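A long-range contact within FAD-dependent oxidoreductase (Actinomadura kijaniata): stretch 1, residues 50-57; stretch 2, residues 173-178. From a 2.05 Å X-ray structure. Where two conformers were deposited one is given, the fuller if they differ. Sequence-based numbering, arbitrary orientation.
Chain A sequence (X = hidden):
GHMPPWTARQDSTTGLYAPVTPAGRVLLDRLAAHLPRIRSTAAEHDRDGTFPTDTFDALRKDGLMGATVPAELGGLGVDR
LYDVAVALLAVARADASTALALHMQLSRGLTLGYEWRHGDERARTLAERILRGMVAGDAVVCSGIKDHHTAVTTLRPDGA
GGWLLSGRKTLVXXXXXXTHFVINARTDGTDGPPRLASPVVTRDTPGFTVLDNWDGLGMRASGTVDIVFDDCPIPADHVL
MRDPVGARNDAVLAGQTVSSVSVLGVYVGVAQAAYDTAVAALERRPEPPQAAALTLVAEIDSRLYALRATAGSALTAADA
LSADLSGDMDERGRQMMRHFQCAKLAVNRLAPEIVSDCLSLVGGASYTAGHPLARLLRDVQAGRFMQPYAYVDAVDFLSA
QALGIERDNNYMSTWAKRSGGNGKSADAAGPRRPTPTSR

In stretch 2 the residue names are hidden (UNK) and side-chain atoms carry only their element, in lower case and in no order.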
ATOM      1  N   THR A  50      24.878  11.285 -22.073  1.00 21.94           N
ATOM      2  CA  THR A  50      26.001  12.212 -22.145  1.00 21.85           C
ATOM      3  C   THR A  50      25.699  13.401 -21.244  1.00 21.53           C
ATOM      4  O   THR A  50      24.549  13.793 -21.033  1.00 20.50           O
ATOM      5  CB  THR A  50      26.206  12.766 -23.584  1.00 21.73           C
ATOM      6  OG1 THR A  50      25.008  13.422 -24.020  1.00 24.35           O
ATOM      7  CG2 THR A  50      26.597  11.666 -24.579  1.00 23.16           C
ATOM      8  N   PHE A  51      26.761  13.986 -20.708  1.00 21.09           N
ATOM      9  CA  PHE A  51      26.623  15.017 -19.695  1.00 22.28           C
ATOM     10  C   PHE A  51      26.338  16.352 -20.406  1.00 22.37           C
ATOM     11  O   PHE A  51      26.903  16.623 -21.464  1.00 22.27           O
ATOM     12  CB  PHE A  51      27.915  15.039 -18.878  1.00 20.66           C
ATOM     13  CG  PHE A  51      27.843  15.958 -17.715  1.00 22.01           C
ATOM     14  CD1 PHE A  51      27.294  15.526 -16.506  1.00 19.31           C
ATOM     15  CD2 PHE A  51      28.277  17.275 -17.853  1.00 22.45           C
ATOM     16  CE1 PHE A  51      27.190  16.416 -15.445  1.00 15.03           C
ATOM     17  CE2 PHE A  51      28.187  18.164 -16.787  1.00 19.67           C
ATOM     18  CZ  PHE A  51      27.638  17.738 -15.585  1.00 20.21           C
ATOM     19  N   PRO A  52      25.442  17.190 -19.868  1.00 22.27           N
ATOM     20  CA  PRO A  52      25.149  18.426 -20.597  1.00 20.45           C
ATOM     21  C   PRO A  52      26.202  19.511 -20.318  1.00 22.13           C
ATOM     22  O   PRO A  52      25.971  20.396 -19.495  1.00 19.60           O
ATOM     23  CB  PRO A  52      23.791  18.820 -20.007  1.00 22.06           C
ATOM     24  CG  PRO A  52      23.926  18.413 -18.528  1.00 20.46           C
ATOM     25  CD  PRO A  52      24.648  17.072 -18.625  1.00 21.84           C
ATOM     26  N   THR A  53      27.369  19.444 -20.961  1.00 22.58           N
ATOM     27  CA  THR A  53      28.470  20.333 -20.597  0.50 22.25           C
ATOM     28  C   THR A  53      28.088  21.785 -20.849  1.00 21.23           C
ATOM     29  O   THR A  53      28.519  22.674 -20.117  1.00 22.55           O
ATOM     30  CB  THR A  53      29.754  20.033 -21.392  0.50 23.07           C
ATOM     31  OG1 THR A  53      29.424  20.022 -22.784  0.50 23.35           O
ATOM     32  CG2 THR A  53      30.341  18.681 -20.983  0.50 22.88           C
ATOM     33  N   ASP A  54      27.247  22.029 -21.847  1.00 19.61           N
ATOM     34  CA  ASP A  54      26.862  23.412 -22.161  1.00 22.42           C
ATOM     35  C   ASP A  54      25.959  24.065 -21.119  1.00 21.35           C
ATOM     36  O   ASP A  54      25.980  25.289 -20.897  1.00 17.43           O
ATOM     37  CB  ASP A  54      26.116  23.505 -23.509  1.00 23.39           C
ATOM     38  CG  ASP A  54      25.067  22.409 -23.685  1.00 27.01           C
ATOM     39  OD1 ASP A  54      23.928  22.644 -24.153  1.00 33.74           O
ATOM     40  OD2 ASP A  54      25.396  21.263 -23.317  1.00 38.83           O
ATOM     41  N   THR A  55      25.130  23.254 -20.464  1.00 18.68           N
ATOM     42  CA  THR A  55      24.324  23.849 -19.400  1.00 16.96           C
ATOM     43  C   THR A  55      25.259  24.321 -18.297  1.00 17.29           C
ATOM     44  O   THR A  55      25.065  25.388 -17.700  1.00 17.10           O
ATOM     45  CB  THR A  55      23.405  22.758 -18.809  1.00 19.62           C
ATOM     46  OG1 THR A  55      22.435  22.450 -19.816  1.00 19.55           O
ATOM     47  CG2 THR A  55      22.757  23.264 -17.531  1.00 20.58           C
ATOM     48  N   PHE A  56      26.249  23.486 -17.986  1.00 18.16           N
ATOM     49  CA  PHE A  56      27.162  23.833 -16.897  1.00 21.23           C
ATOM     50  C   PHE A  56      28.088  24.976 -17.266  1.00 23.56           C
ATOM     51  O   PHE A  56      28.380  25.835 -16.426  1.00 25.17           O
ATOM     52  CB  PHE A  56      27.897  22.611 -16.338  1.00 20.01           C
ATOM     53  CG  PHE A  56      26.995  21.862 -15.400  1.00 24.62           C
ATOM     54  CD1 PHE A  56      27.024  22.119 -14.029  1.00 22.65           C
ATOM     55  CD2 PHE A  56      26.043  20.985 -15.917  1.00 21.45           C
ATOM     56  CE1 PHE A  56      26.107  21.474 -13.177  1.00 27.93           C
ATOM     57  CE2 PHE A  56      25.125  20.355 -15.066  1.00 23.91           C
ATOM     58  CZ  PHE A  56      25.165  20.599 -13.696  1.00 20.09           C
ATOM     59  N   ASP A  57      28.475  25.044 -18.539  1.00 24.91           N
ATOM     60  CA  ASP A  57      29.210  26.251 -18.932  1.00 26.45           C
ATOM     61  C   ASP A  57      28.374  27.503 -18.676  1.00 26.18           C
ATOM     62  O   ASP A  57      28.877  28.476 -18.123  1.00 26.87           O
ATOM     63  CB  ASP A  57      29.712  26.222 -20.380  1.00 25.87           C
ATOM     64  CG  ASP A  57      30.848  25.242 -20.588  1.00 31.50           C
ATOM     65  OD1 ASP A  57      31.558  24.857 -19.633  1.00 34.80           O
ATOM     66  OD2 ASP A  57      31.021  24.804 -21.742  1.00 38.50           O
ATOM     67  N   UNK A 173      29.116  11.835  -9.373  1.00 17.67           N
ATOM     68  CA  UNK A 173      28.330  12.668 -10.285  1.00 19.29           C
ATOM     69  C   UNK A 173      29.024  13.986 -10.657  1.00 20.33           C
ATOM     70  O   UNK A 173      29.753  14.536  -9.827  1.00 21.08           O
ATOM     71  c   UNK A 173      26.976  13.005  -9.634  1.00 18.87           C
ATOM     72  o   UNK A 173      26.275  11.802  -9.365  1.00 21.00           O
ATOM     73  N   UNK A 174      28.758  14.497 -11.857  1.00 18.69           N
ATOM     74  CA  UNK A 174      29.345  15.758 -12.311  1.00 22.50           C
ATOM     75  C   UNK A 174      30.829  15.627 -12.680  1.00 23.03           C
ATOM     76  O   UNK A 174      31.455  16.602 -13.118  1.00 22.97           O
ATOM     77  c   UNK A 174      29.147  16.896 -11.288  1.00 20.22           C
ATOM     78  c   UNK A 174      29.704  19.339  -9.383  1.00 19.87           C
ATOM     79  s   UNK A 174      28.787  19.667 -10.886  1.00 28.77           S
ATOM     80  c   UNK A 174      29.266  18.292 -11.939  1.00 23.72           C
ATOM     81  N   UNK A 175      31.402  14.441 -12.483  1.00 20.97           N
ATOM     82  CA  UNK A 175      32.832  14.258 -12.739  1.00 24.44           C
ATOM     83  C   UNK A 175      33.315  14.756 -14.108  1.00 25.22           C
ATOM     84  O   UNK A 175      34.423  15.259 -14.267  1.00 24.92           O
ATOM     85  c   UNK A 175      33.275  12.812 -12.478  1.00 21.77           C
ATOM     86  N   UNK A 176      32.471  14.647 -15.139  1.00 27.75           N
ATOM     87  CA  UNK A 176      32.988  15.063 -16.440  1.00 26.89           C
ATOM     88  C   UNK A 176      33.444  16.522 -16.532  1.00 28.72           C
ATOM     89  O   UNK A 176      34.317  16.821 -17.352  1.00 26.80           O
ATOM     90  c   UNK A 176      31.809  14.775 -17.371  1.00 28.34           C
ATOM     91  c   UNK A 176      31.211  13.522 -16.727  1.00 26.65           C
ATOM     92  c   UNK A 176      31.224  13.866 -15.257  1.00 26.38           C
ATOM     93  N   UNK A 177      32.893  17.423 -15.725  1.00 26.42           N
ATOM     94  CA  UNK A 177      33.329  18.817 -15.804  1.00 25.83           C
ATOM     95  C   UNK A 177      34.070  19.177 -14.520  1.00 24.36           C
ATOM     96  O   UNK A 177      34.359  20.344 -14.272  1.00 23.53           O
ATOM     97  c   UNK A 177      31.036  19.720 -15.070  1.00 26.79           C
ATOM     98  c   UNK A 177      32.155  19.809 -16.109  1.00 28.07           C
ATOM     99  c   UNK A 177      31.519  19.509 -17.471  1.00 21.68           C
ATOM    100  N   UNK A 178      34.397  18.181 -13.704  1.00 21.91           N
ATOM    101  CA  UNK A 178      34.917  18.476 -12.371  1.00 22.54           C
ATOM    102  C   UNK A 178      36.351  18.977 -12.512  1.00 22.90           C
ATOM    103  O   UNK A 178      37.076  18.491 -13.370  1.00 22.75           O
TER

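Position 173 carries two side-chain atoms, one carbon followed by one oxygen. Its CA-to-CB bond points sideways, and its nearest approach to stretch 1 is 6.7 Å, from CB of position 173 to Phe51 CE1, too far for contact. A carbon bearing a single oxygen, with no further branch, is serine: Ser173, whose hydroxyl is hydrogen-bonded elsewhere in the structure.

Position 174 has an unbranched chain of two carbons, a sulfur and a terminal carbon. Its CA lies 3.9 Å from Phe51 CE1, and its sulfur 4.0 Å from Phe56 CE1. A sulfur lying between two carbons is a thioether, which identifies Met174. The chain leaves the backbone sideways in an extended course, with chi1 and chi2 both t and chi3 p, and this carries it past two aromatic rings. Phe51 CZ is 4.0 Å from Met174 CG. Met174 SD stands 4.8 Å from the centroid of the Phe56 ring and 46° off its normal, an oblique sulfur-aromatic approach.

Position 175 shows one side-chain carbon. The CA-to-CB bond points away from stretch 1, and CB of position 175 stays 7.7 Å from Phe51 CE1. A lone CB defines Ala175.

Position 176 has three carbons that close a ring onto the backbone nitrogen. The CA-to-CB bond points toward stretch 1, and CB of position 176 lies 4.2 Å from Phe51 CG. Such a ring can only be proline, Pro176. With Ala175 it forms a short 3-10 segment.

Position 177 bears three carbons, one attached to CA and carrying the other two. One terminal carbon of position 177 meets Phe51 CE2 at 3.7 Å and Thr53 CG2 at 3.8 Å; the other lies 4.5 Å from Phe56 CB. This beta-branched, all-carbon pattern is Val177, with chi1 m.

Position 178 has no side-chain atoms and is therefore Gly178, which makes no contact with stretch 1.

The contact is apolar: no hydrogen bond crosses it, and 269 Å² is buried in total, with the largest shares from Phe51 (72 Å²) and Val177 (65 Å²). The CA-to-CB bond of Phe51 points toward stretch 2, and with chi1 t its ring packs against Met174, Pro176 and Val177. Local backbone bonds help hold these partners in a compact turn: Val177 N donates to Met174 O at 3.1 Å, and Gly178 N to Ala175 O at 3.0 Å. In stretch 1, Pro52 occupies the N-cap position of the helix beginning at Thr53 and takes no part in the contact. Thr53 and Phe56 both touch Val177, so the loop residue Phe51 and the helix start share one hydrophobic patch.

Stretch 2 (173-178) SMAPVG
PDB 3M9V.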